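Local coordinates for designed helical repeat protein (PDB 5CWF) that is a de novo designed helical repeat protein, built to fold as a stack of alpha-helices, with no known natural function, that binds calcium ions in this crystal, at residues 25-28 against 29-33; 51-54 against 55-59; 115-118 against 119-123. All coordinates share one frame; numbering follows the deposited sequence.

Contact 1: residues 25-28 against 29-33; sequences DEVA and REIER. With CA (calcium ion), chain E.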
ATOM      1  N   ASP A  25      -6.056 -18.651   6.431  1.00 20.39           N
ATOM      2  CA  ASP A  25      -6.918 -18.481   5.261  1.00 20.25           C
ATOM      3  C   ASP A  25      -7.273 -17.018   4.994  1.00 22.94           C
ATOM      4  O   ASP A  25      -7.391 -16.590   3.817  1.00 23.71           O
ATOM      5  CB  ASP A  25      -8.171 -19.327   5.440  1.00 24.42           C
ATOM      6  CG  ASP A  25      -7.889 -20.810   5.279  1.00 28.22           C
ATOM      7  OD1 ASP A  25      -7.681 -21.271   4.122  1.00 24.52           O
ATOM      8  OD2 ASP A  25      -7.811 -21.511   6.321  1.00 33.15           O
ATOM      9  N   GLU A  26      -7.489 -16.242   6.050  1.00 20.44           N
ATOM     10  CA  GLU A  26      -7.827 -14.816   5.842  1.00 21.36           C
ATOM     11  C   GLU A  26      -6.638 -13.987   5.325  1.00 23.11           C
ATOM     12  O   GLU A  26      -6.797 -13.002   4.557  1.00 24.44           O
ATOM     13  CB  GLU A  26      -8.389 -14.251   7.155  1.00 27.13           C
ATOM     14  CG  GLU A  26      -9.777 -14.849   7.501  1.00 29.91           C
ATOM     15  CD  GLU A  26     -10.406 -14.289   8.777  1.00 30.78           C
ATOM     16  OE1 GLU A  26      -9.663 -13.892   9.689  1.00 25.97           O
ATOM     17  OE2 GLU A  26     -11.654 -14.236   8.863  1.00 35.72           O
ATOM     18  N   VAL A  27      -5.437 -14.362   5.730  1.00 24.62           N
ATOM     19  CA  VAL A  27      -4.234 -13.718   5.209  1.00 25.54           C
ATOM     20  C   VAL A  27      -4.112 -14.026   3.725  1.00 24.46           C
ATOM     21  O   VAL A  27      -3.807 -13.152   2.913  1.00 25.21           O
ATOM     22  CB  VAL A  27      -2.942 -14.199   5.930  1.00 28.40           C
ATOM     23  CG1 VAL A  27      -1.720 -13.556   5.289  1.00 31.54           C
ATOM     24  CG2 VAL A  27      -2.981 -13.842   7.381  1.00 29.00           C
ATOM     25  N   ALA A  28      -4.323 -15.298   3.381  1.00 21.44           N
ATOM     26  CA  ALA A  28      -4.205 -15.750   2.019  1.00 21.15           C
ATOM     27  C   ALA A  28      -5.205 -15.022   1.119  1.00 22.48           C
ATOM     28  O   ALA A  28      -4.881 -14.619  -0.013  1.00 20.28           O
ATOM     29  CB  ALA A  28      -4.431 -17.257   1.968  1.00 22.09           C
ATOM     30  N   ARG A  29      -6.411 -14.818   1.640  0.56 23.04           N
ATOM     31  CA  ARG A  29      -7.442 -14.125   0.880  0.56 23.57           C
ATOM     32  C   ARG A  29      -7.021 -12.704   0.555  0.56 22.62           C
ATOM     33  O   ARG A  29      -7.170 -12.236  -0.577  0.56 21.56           O
ATOM     34  CB  ARG A  29      -8.753 -14.087   1.669  0.56 24.83           C
ATOM     35  CG  ARG A  29      -9.872 -13.257   1.032  0.56 26.23           C
ATOM     36  CD  ARG A  29     -11.113 -13.251   1.928  0.56 29.15           C
ATOM     37  NE  ARG A  29     -10.931 -12.420   3.120  0.56 33.21           N
ATOM     38  CZ  ARG A  29     -11.445 -12.687   4.320  0.56 36.97           C
ATOM     39  NH1 ARG A  29     -12.182 -13.770   4.522  0.56 42.77           N
ATOM     40  NH2 ARG A  29     -11.221 -11.857   5.327  0.56 35.47           N
ATOM     41  N   GLU A  30      -6.461 -12.028   1.545  1.00 23.68           N
ATOM     42  CA  GLU A  30      -6.108 -10.627   1.359  1.00 26.05           C
ATOM     43  C   GLU A  30      -4.897 -10.470   0.442  1.00 23.23           C
ATOM     44  O   GLU A  30      -4.829  -9.523  -0.349  1.00 22.59           O
ATOM     45  CB  GLU A  30      -5.837  -9.963   2.703  1.00 32.03           C
ATOM     46  CG  GLU A  30      -5.999  -8.459   2.671  1.00 40.02           C
ATOM     47  CD  GLU A  30      -7.460  -8.041   2.490  1.00 51.47           C
ATOM     48  OE1 GLU A  30      -7.722  -6.982   1.880  1.00 51.74           O
ATOM     49  OE2 GLU A  30      -8.348  -8.769   2.986  1.00 57.55           O
ATOM     50  N   ILE A  31      -3.929 -11.376   0.541  1.00 22.61           N
ATOM     51  CA  ILE A  31      -2.808 -11.333  -0.397  1.00 25.66           C
ATOM     52  C   ILE A  31      -3.332 -11.559  -1.813  1.00 27.17           C
ATOM     53  O   ILE A  31      -2.979 -10.837  -2.757  1.00 28.40           O
ATOM     54  CB  ILE A  31      -1.743 -12.394  -0.056  1.00 26.16           C
ATOM     55  CG1 ILE A  31      -1.130 -12.096   1.302  1.00 27.56           C
ATOM     56  CG2 ILE A  31      -0.697 -12.483  -1.176  1.00 25.28           C
ATOM     57  CD1 ILE A  31      -0.166 -13.176   1.785  1.00 27.34           C
ATOM     58  N   GLU A  32      -4.221 -12.539  -1.967  1.00 25.19           N
ATOM     59  CA  GLU A  32      -4.779 -12.815  -3.270  1.00 25.34           C
ATOM     60  C   GLU A  32      -5.586 -11.629  -3.805  1.00 27.61           C
ATOM     61  O   GLU A  32      -5.460 -11.290  -4.981  1.00 26.31           O
ATOM     62  CB  GLU A  32      -5.636 -14.098  -3.230  1.00 30.34           C
ATOM     63  CG  GLU A  32      -5.926 -14.623  -4.610  1.00 37.35           C
ATOM     64  CD  GLU A  32      -6.610 -15.990  -4.620  1.00 47.72           C
ATOM     65  OE1 GLU A  32      -6.405 -16.786  -3.669  1.00 43.51           O
ATOM     66  OE2 GLU A  32      -7.349 -16.265  -5.590  1.00 56.86           O
ATOM     67  N   ARG A  33      -6.375 -10.973  -2.952  1.00 26.65           N
ATOM     68  CA  ARG A  33      -7.116  -9.782  -3.381  1.00 24.11           C
ATOM     69  C   ARG A  33      -6.187  -8.679  -3.885  1.00 22.85           C
ATOM     70  O   ARG A  33      -6.480  -8.044  -4.888  1.00 26.06           O
ATOM     71  CB  ARG A  33      -7.992  -9.228  -2.256  1.00 27.24           C
ATOM     72  CG  ARG A  33      -8.939  -8.131  -2.744  1.00 35.89           C
ATOM     73  CD  ARG A  33     -10.012  -7.815  -1.704  1.00 36.06           C
ATOM     74  NE  ARG A  33      -9.548  -6.911  -0.656  1.00 37.55           N
ATOM     75  CZ  ARG A  33      -9.563  -5.582  -0.752  1.00 39.69           C
ATOM     76  NH1 ARG A  33      -9.997  -4.995  -1.864  1.00 38.95           N
ATOM     77  NH2 ARG A  33      -9.141  -4.839   0.263  1.00 38.07           N
TER
HETATM   78 CA    CA E 201      -9.472 -22.237   2.826  1.00 25.01          CA
HETATM   79  O   HOH W   1     -13.118 -11.973   7.524  1.00 42.39           O
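Four successive i to i+4 backbone bonds join 25-28 to 29-33 near the start of helix 25-44, from Arg29 N to Asp25 O at 3.0 Å through to Glu32 N to Ala28 O at 2.9 Å. In the apolar pair, Val27 and Ile31 lie side by side. Ile31 continues straight past CG1 (chi2 174°), which brings its CD1 to 3.9 Å from Val27 CG1; Ile31 also packs on Val61 and Ala65. On the polar side, Arg29, in one of two conformers, lays a guanidinium face over Glu26 CB. A water joins Glu26 OE2 and Arg29 NH2, while Glu26 OE1 forms a salt bridge with Arg74. Glu30 bends at chi2 (69°), and its OE1 accepts from both Arg33 NH2, 3.0 Å away, and Arg33 NE, at 3.1 Å. An alanine in place of Glu30 would probably leave Arg33 to its outside partners, Glu82 and Glu85, with its guanidinium less firmly fixed in rotation. Asp25 OD1 binds a calcium ion at 2.4 Å. These are the amphipathic opening turns of a helical-repeat helix, apolar residues turned to helices 3-21 and 48-67 and salt bridges tying it to helix 70-89.

Contact 2: residues 51-54 against 55-59; sequences AKVM and LALAK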
ATOM      1  N   ALA A  51       3.307   1.117 -13.375  1.00 37.49           N
ATOM      2  CA  ALA A  51       4.097  -0.094 -13.202  1.00 38.48           C
ATOM      3  C   ALA A  51       5.008   0.051 -11.984  1.00 36.28           C
ATOM      4  O   ALA A  51       5.200  -0.907 -11.220  1.00 35.96           O
ATOM      5  CB  ALA A  51       4.907  -0.385 -14.455  1.00 39.42           C
ATOM      6  N   LYS A  52       5.553   1.251 -11.796  0.66 35.07           N
ATOM      7  CA  LYS A  52       6.443   1.524 -10.664  0.66 34.92           C
ATOM      8  C   LYS A  52       5.736   1.310  -9.332  0.66 32.39           C
ATOM      9  O   LYS A  52       6.248   0.635  -8.447  0.66 30.69           O
ATOM     10  CB  LYS A  52       6.969   2.961 -10.720  0.66 39.51           C
ATOM     11  CG  LYS A  52       7.982   3.233 -11.806  0.66 43.18           C
ATOM     12  CD  LYS A  52       8.175   4.732 -12.029  0.66 50.13           C
ATOM     13  CE  LYS A  52       8.495   5.495 -10.741  0.66 53.51           C
ATOM     14  NZ  LYS A  52       8.495   6.977 -10.966  0.66 58.28           N
ATOM     15  N   VAL A  53       4.562   1.916  -9.191  1.00 31.47           N
ATOM     16  CA  VAL A  53       3.773   1.778  -7.977  1.00 31.19           C
ATOM     17  C   VAL A  53       3.399   0.317  -7.748  1.00 29.25           C
ATOM     18  O   VAL A  53       3.524  -0.191  -6.630  1.00 26.77           O
ATOM     19  CB  VAL A  53       2.490   2.647  -8.035  1.00 33.70           C
ATOM     20  CG1 VAL A  53       1.612   2.450  -6.792  1.00 31.51           C
ATOM     21  CG2 VAL A  53       2.852   4.104  -8.219  1.00 37.28           C
ATOM     22  N   MET A  54       2.970  -0.371  -8.808  1.00 27.40           N
ATOM     23  CA  MET A  54       2.526  -1.747  -8.652  1.00 29.29           C
ATOM     24  C   MET A  54       3.668  -2.656  -8.206  1.00 27.50           C
ATOM     25  O   MET A  54       3.452  -3.563  -7.400  1.00 28.43           O
ATOM     26  CB  MET A  54       1.938  -2.295  -9.951  1.00 34.83           C
ATOM     27  CG  MET A  54       0.652  -1.637 -10.421  1.00 37.68           C
ATOM     28  SD  MET A  54      -0.641  -1.563  -9.171  1.00 32.60           S
ATOM     29  CE  MET A  54      -0.531   0.156  -8.687  1.00 38.03           C
ATOM     30  N   LEU A  55       4.879  -2.422  -8.709  1.00 31.05           N
ATOM     31  CA  LEU A  55       6.019  -3.248  -8.294  1.00 31.89           C
ATOM     32  C   LEU A  55       6.333  -3.051  -6.831  1.00 29.78           C
ATOM     33  O   LEU A  55       6.570  -4.022  -6.093  1.00 30.72           O
ATOM     34  CB  LEU A  55       7.241  -2.948  -9.155  1.00 33.46           C
ATOM     35  CG  LEU A  55       8.493  -3.794  -8.891  1.00 35.98           C
ATOM     36  CD1 LEU A  55       8.208  -5.274  -9.144  1.00 38.15           C
ATOM     37  CD2 LEU A  55       9.660  -3.321  -9.762  1.00 40.36           C
ATOM     38  N   ALA A  56       6.329  -1.799  -6.393  1.00 29.63           N
ATOM     39  CA  ALA A  56       6.603  -1.514  -4.991  1.00 27.54           C
ATOM     40  C   ALA A  56       5.552  -2.196  -4.106  1.00 23.55           C
ATOM     41  O   ALA A  56       5.890  -2.804  -3.095  1.00 26.10           O
ATOM     42  CB  ALA A  56       6.629  -0.001  -4.741  1.00 29.72           C
ATOM     43  N   LEU A  57       4.283  -2.114  -4.486  1.00 24.89           N
ATOM     44  CA  LEU A  57       3.212  -2.732  -3.684  1.00 24.18           C
ATOM     45  C   LEU A  57       3.319  -4.253  -3.609  1.00 24.83           C
ATOM     46  O   LEU A  57       3.178  -4.839  -2.529  1.00 23.68           O
ATOM     47  CB  LEU A  57       1.840  -2.367  -4.254  1.00 25.00           C
ATOM     48  CG  LEU A  57       1.431  -0.893  -4.099  1.00 26.48           C
ATOM     49  CD1 LEU A  57       0.054  -0.641  -4.694  1.00 30.30           C
ATOM     50  CD2 LEU A  57       1.451  -0.505  -2.606  1.00 28.88           C
ATOM     51  N   ALA A  58       3.589  -4.872  -4.749  1.00 25.51           N
ATOM     52  CA  ALA A  58       3.750  -6.312  -4.818  1.00 30.97           C
ATOM     53  C   ALA A  58       4.879  -6.756  -3.898  1.00 28.26           C
ATOM     54  O   ALA A  58       4.718  -7.697  -3.127  1.00 29.28           O
ATOM     55  CB  ALA A  58       4.019  -6.738  -6.258  1.00 34.81           C
ATOM     56  N   LYS A  59       6.012  -6.064  -3.945  1.00 25.41           N
ATOM     57  CA  LYS A  59       7.126  -6.399  -3.039  1.00 24.37           C
ATOM     58  C   LYS A  59       6.776  -6.187  -1.585  1.00 23.39           C
ATOM     59  O   LYS A  59       7.243  -6.937  -0.717  1.00 26.50           O
ATOM     60  CB  LYS A  59       8.363  -5.573  -3.347  1.00 25.42           C
ATOM     61  CG  LYS A  59       9.050  -5.901  -4.646  1.00 30.13           C
ATOM     62  CD  LYS A  59      10.117  -4.859  -4.899  1.00 35.92           C
ATOM     63  CE  LYS A  59      10.959  -5.153  -6.112  1.00 42.27           C
ATOM     64  NZ  LYS A  59      11.906  -4.016  -6.314  1.00 51.62           N
TER
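Leu57 packs back against Val53 and Met54, the residues four and three places before it in helix 48-67, and each atom of its side chain up to CD1 can be assigned a neighbour. CB lies 3.6 Å from Val53 O and about as near Met54 O, so it rests over two successive carbonyl oxygens of the preceding turn. CG comes in at 3.4 Å from Val53 O, because chi1 of -69° sets it beside the backbone N and anti to the carbonyl carbon. CD1 then runs alongside the valine, 4.0 Å from Val53 CG1, the two side chains pointing the same way. The same methyl carbon lies 4.1 Å from Met54 CE, where the methionine crosses the leucine at a slant.

Such i to i+3 and i to i+4 packing makes one apolar flank of helix 48-67 in this designed helical repeat fold. Leu57 meets Ile83 and Val84 of helix 70-89 and Ala103 of helix 93-111, and Met54 reaches Ile38, Ala41 and Leu42 of helix 25-44, so the flank is buried between helices that precede and follow it in the chain.

Met54 folds back at chi2 (-52°) and turns again at chi3, which carries its CE to 3.7 Å from Val53 CG1; three carbons from three residues thus gather into one patch. Behind them the helix is regular: Leu57 N donates to Val53 O at 3.0 Å, with an N-H...O angle of 163°, and Ala58 N to Met54 O at 3.0 Å. Leu55 leaves on another side, its side chain against Met5 and Val8 of helix 3-21.

Contact 3: residues 115-118 against 119-123; sequences DEVA and REIAR
The carboxylates of Glu116 and Glu120 approach one another one turn apart, OE1 of Glu116 lying 4.4 Å from OE2 of Glu120. They stand on the opening turns of helix 115-134 in the designed helical repeat fold. These are like charges, and Arg164 of helix 160-176 makes long, weak ion pairs with both residues, which may ease their mutual repulsion. Over the guanidinium of Arg123, Arg119 CD sits above the centre of one face, 3.9 Å from the plane, in the one of two Arg119 conformers considered here. Both arginines turn an NE to Glu75, each in a salt bridge, so the two oxygens of one carboxylate, OE2 for Arg119 and OE1 for Arg123, hold both arginines. Asp115 OD1 accepts from Asn68 ND2 and from the backbone N of Asp69.

Asp114, just before the helix, accepts from Val117 N through OD1. The opening turns fit between helices 70-89, 138-156 and 160-176: Ala118 packs on Val72 and Ile76, and Ile121 on Val151, Ala154 and Ala163.

Backbone bonds fix the spacing, Arg119 N to Asp115 O at 3.0 Å and Ala122 N to Ala118 O at 3.1 Å. With chi1 of -64° Glu120 has CG beside its backbone N, 3.3 Å from Glu116 O, and the chain then bends at chi2 (-50°) instead of extending outward. On the apolar side Val117 and Ile121 run alongside each other. Ile121 has CG1 beside its backbone N (chi1 -66°), and that carbon does double duty, lying 3.2 Å from Val117 O and 3.9 Å from Val117 CG1.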
ATOM      1  N   ASP A 115       6.688  -4.911  13.685  1.00 33.36           N
ATOM      2  CA  ASP A 115       5.232  -5.080  13.523  1.00 34.47           C
ATOM      3  C   ASP A 115       4.405  -3.840  13.859  1.00 33.63           C
ATOM      4  O   ASP A 115       3.374  -3.609  13.231  1.00 33.42           O
ATOM      5  CB  ASP A 115       4.690  -6.232  14.382  1.00 35.87           C
ATOM      6  CG  ASP A 115       5.013  -7.606  13.825  1.00 39.96           C
ATOM      7  OD1 ASP A 115       5.183  -7.750  12.600  1.00 43.82           O
ATOM      8  OD2 ASP A 115       5.036  -8.567  14.614  1.00 44.32           O
ATOM      9  N   GLU A 116       4.816  -3.072  14.863  1.00 30.82           N
ATOM     10  CA  GLU A 116       4.033  -1.909  15.286  1.00 35.13           C
ATOM     11  C   GLU A 116       4.153  -0.806  14.246  1.00 33.80           C
ATOM     12  O   GLU A 116       3.168  -0.149  13.894  1.00 29.33           O
ATOM     13  CB  GLU A 116       4.481  -1.425  16.682  1.00 34.00           C
ATOM     14  CG  GLU A 116       3.735  -0.188  17.231  1.00 50.13           C
ATOM     15  CD  GLU A 116       2.499  -0.549  18.046  1.00 57.05           C
ATOM     16  OE1 GLU A 116       1.763  -1.472  17.629  1.00 56.96           O
ATOM     17  OE2 GLU A 116       2.272   0.083  19.112  1.00 58.64           O
ATOM     18  N   VAL A 117       5.361  -0.599  13.731  1.00 31.81           N
ATOM     19  CA  VAL A 117       5.559   0.396  12.687  1.00 30.47           C
ATOM     20  C   VAL A 117       4.839  -0.015  11.407  1.00 31.16           C
ATOM     21  O   VAL A 117       4.176   0.801  10.765  1.00 30.24           O
ATOM     22  CB  VAL A 117       7.067   0.618  12.429  1.00 34.05           C
ATOM     23  CG1 VAL A 117       7.301   1.449  11.172  1.00 34.58           C
ATOM     24  CG2 VAL A 117       7.693   1.274  13.651  1.00 34.03           C
ATOM     25  N   ALA A 118       4.932  -1.291  11.044  1.00 30.28           N
ATOM     26  CA  ALA A 118       4.299  -1.756   9.824  1.00 29.54           C
ATOM     27  C   ALA A 118       2.799  -1.527   9.916  1.00 28.90           C
ATOM     28  O   ALA A 118       2.173  -1.062   8.959  1.00 28.97           O
ATOM     29  CB  ALA A 118       4.616  -3.208   9.587  1.00 31.29           C
ATOM     30  N   ARG A 119       2.218  -1.831  11.074  0.64 25.46           N
ATOM     31  CA  ARG A 119       0.783  -1.642  11.254  0.64 25.99           C
ATOM     32  C   ARG A 119       0.380  -0.171  11.152  0.64 25.80           C
ATOM     33  O   ARG A 119      -0.637   0.152  10.544  0.64 25.83           O
ATOM     34  CB  ARG A 119       0.346  -2.190  12.608  0.64 29.05           C
ATOM     35  CG  ARG A 119      -1.053  -1.745  13.024  0.64 31.23           C
ATOM     36  CD  ARG A 119      -1.562  -2.504  14.256  0.64 42.35           C
ATOM     37  NE  ARG A 119      -1.848  -3.909  13.972  0.64 52.04           N
ATOM     38  CZ  ARG A 119      -2.282  -4.783  14.878  0.64 60.48           C
ATOM     39  NH1 ARG A 119      -2.487  -4.405  16.133  0.64 62.22           N
ATOM     40  NH2 ARG A 119      -2.517  -6.040  14.529  0.64 63.44           N
ATOM     41  N   GLU A 120       1.148   0.720  11.764  1.00 26.29           N
ATOM     42  CA  GLU A 120       0.766   2.131  11.780  1.00 24.38           C
ATOM     43  C   GLU A 120       1.014   2.809  10.426  1.00 23.87           C
ATOM     44  O   GLU A 120       0.287   3.710  10.048  1.00 25.67           O
ATOM     45  CB  GLU A 120       1.489   2.899  12.875  1.00 27.07           C
ATOM     46  CG  GLU A 120       1.169   2.462  14.322  1.00 33.80           C
ATOM     47  CD  GLU A 120      -0.319   2.346  14.661  1.00 38.92           C
ATOM     48  OE1 GLU A 120      -1.154   3.008  14.030  1.00 38.89           O
ATOM     49  OE2 GLU A 120      -0.644   1.649  15.644  1.00 37.02           O
ATOM     50  N   ILE A 121       2.065   2.406   9.713  1.00 24.31           N
ATOM     51  CA  ILE A 121       2.320   2.956   8.372  1.00 24.26           C
ATOM     52  C   ILE A 121       1.189   2.524   7.431  1.00 23.10           C
ATOM     53  O   ILE A 121       0.631   3.354   6.708  1.00 25.87           O
ATOM     54  CB  ILE A 121       3.717   2.515   7.838  1.00 22.66           C
ATOM     55  CG1 ILE A 121       4.837   3.140   8.694  1.00 23.85           C
ATOM     56  CG2 ILE A 121       3.895   2.869   6.366  1.00 25.71           C
ATOM     57  CD1 ILE A 121       4.953   4.656   8.569  1.00 26.27           C
ATOM     58  N   ALA A 122       0.794   1.255   7.496  1.00 24.40           N
ATOM     59  CA  ALA A 122      -0.292   0.768   6.655  1.00 27.93           C
ATOM     60  C   ALA A 122      -1.574   1.538   6.957  1.00 28.97           C
ATOM     61  O   ALA A 122      -2.326   1.872   6.056  1.00 29.12           O
ATOM     62  CB  ALA A 122      -0.503  -0.713   6.866  1.00 29.83           C
ATOM     63  N   ARG A 123      -1.826   1.818   8.228  1.00 25.01           N
ATOM     64  CA  ARG A 123      -3.063   2.519   8.600  1.00 25.06           C
ATOM     65  C   ARG A 123      -3.076   3.979   8.135  1.00 24.31           C
ATOM     66  O   ARG A 123      -4.119   4.523   7.761  1.00 24.73           O
ATOM     67  CB  ARG A 123      -3.264   2.429  10.101  1.00 29.14           C
ATOM     68  CG  ARG A 123      -3.786   1.085  10.477  1.00 31.63           C
ATOM     69  CD  ARG A 123      -3.801   0.855  11.972  1.00 37.24           C
ATOM     70  NE  ARG A 123      -4.514  -0.383  12.264  1.00 42.36           N
ATOM     71  CZ  ARG A 123      -4.926  -0.737  13.472  1.00 44.81           C
ATOM     72  NH1 ARG A 123      -4.710   0.065  14.503  1.00 41.86           N
ATOM     73  NH2 ARG A 123      -5.569  -1.885  13.641  1.00 45.67           N
TER

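Overall arrangement
All three contacts are short local stretches of single helices, met in series along the chain, and none touches another. Contacts 1 and 2 lie on consecutive helices, 25-44 and 48-67; their centres are 18 Å apart and their nearest atoms about 7 Å. Contact 3, on helix 115-134, is also centred 18 Å from each of the others, with nearest atoms about 10 Å away, and lies across the chain's centre from contact 2. Contacts 1 and 3 share the DEVAREI sequence at a helix start. Their calcium surroundings differ: in contact 1 Asp25 binds an ion directly, whereas the side chain of the equivalent Asp115 stays about 5 Å from one. Contact 2 is centred closest to the chain's centre, about 9 Å.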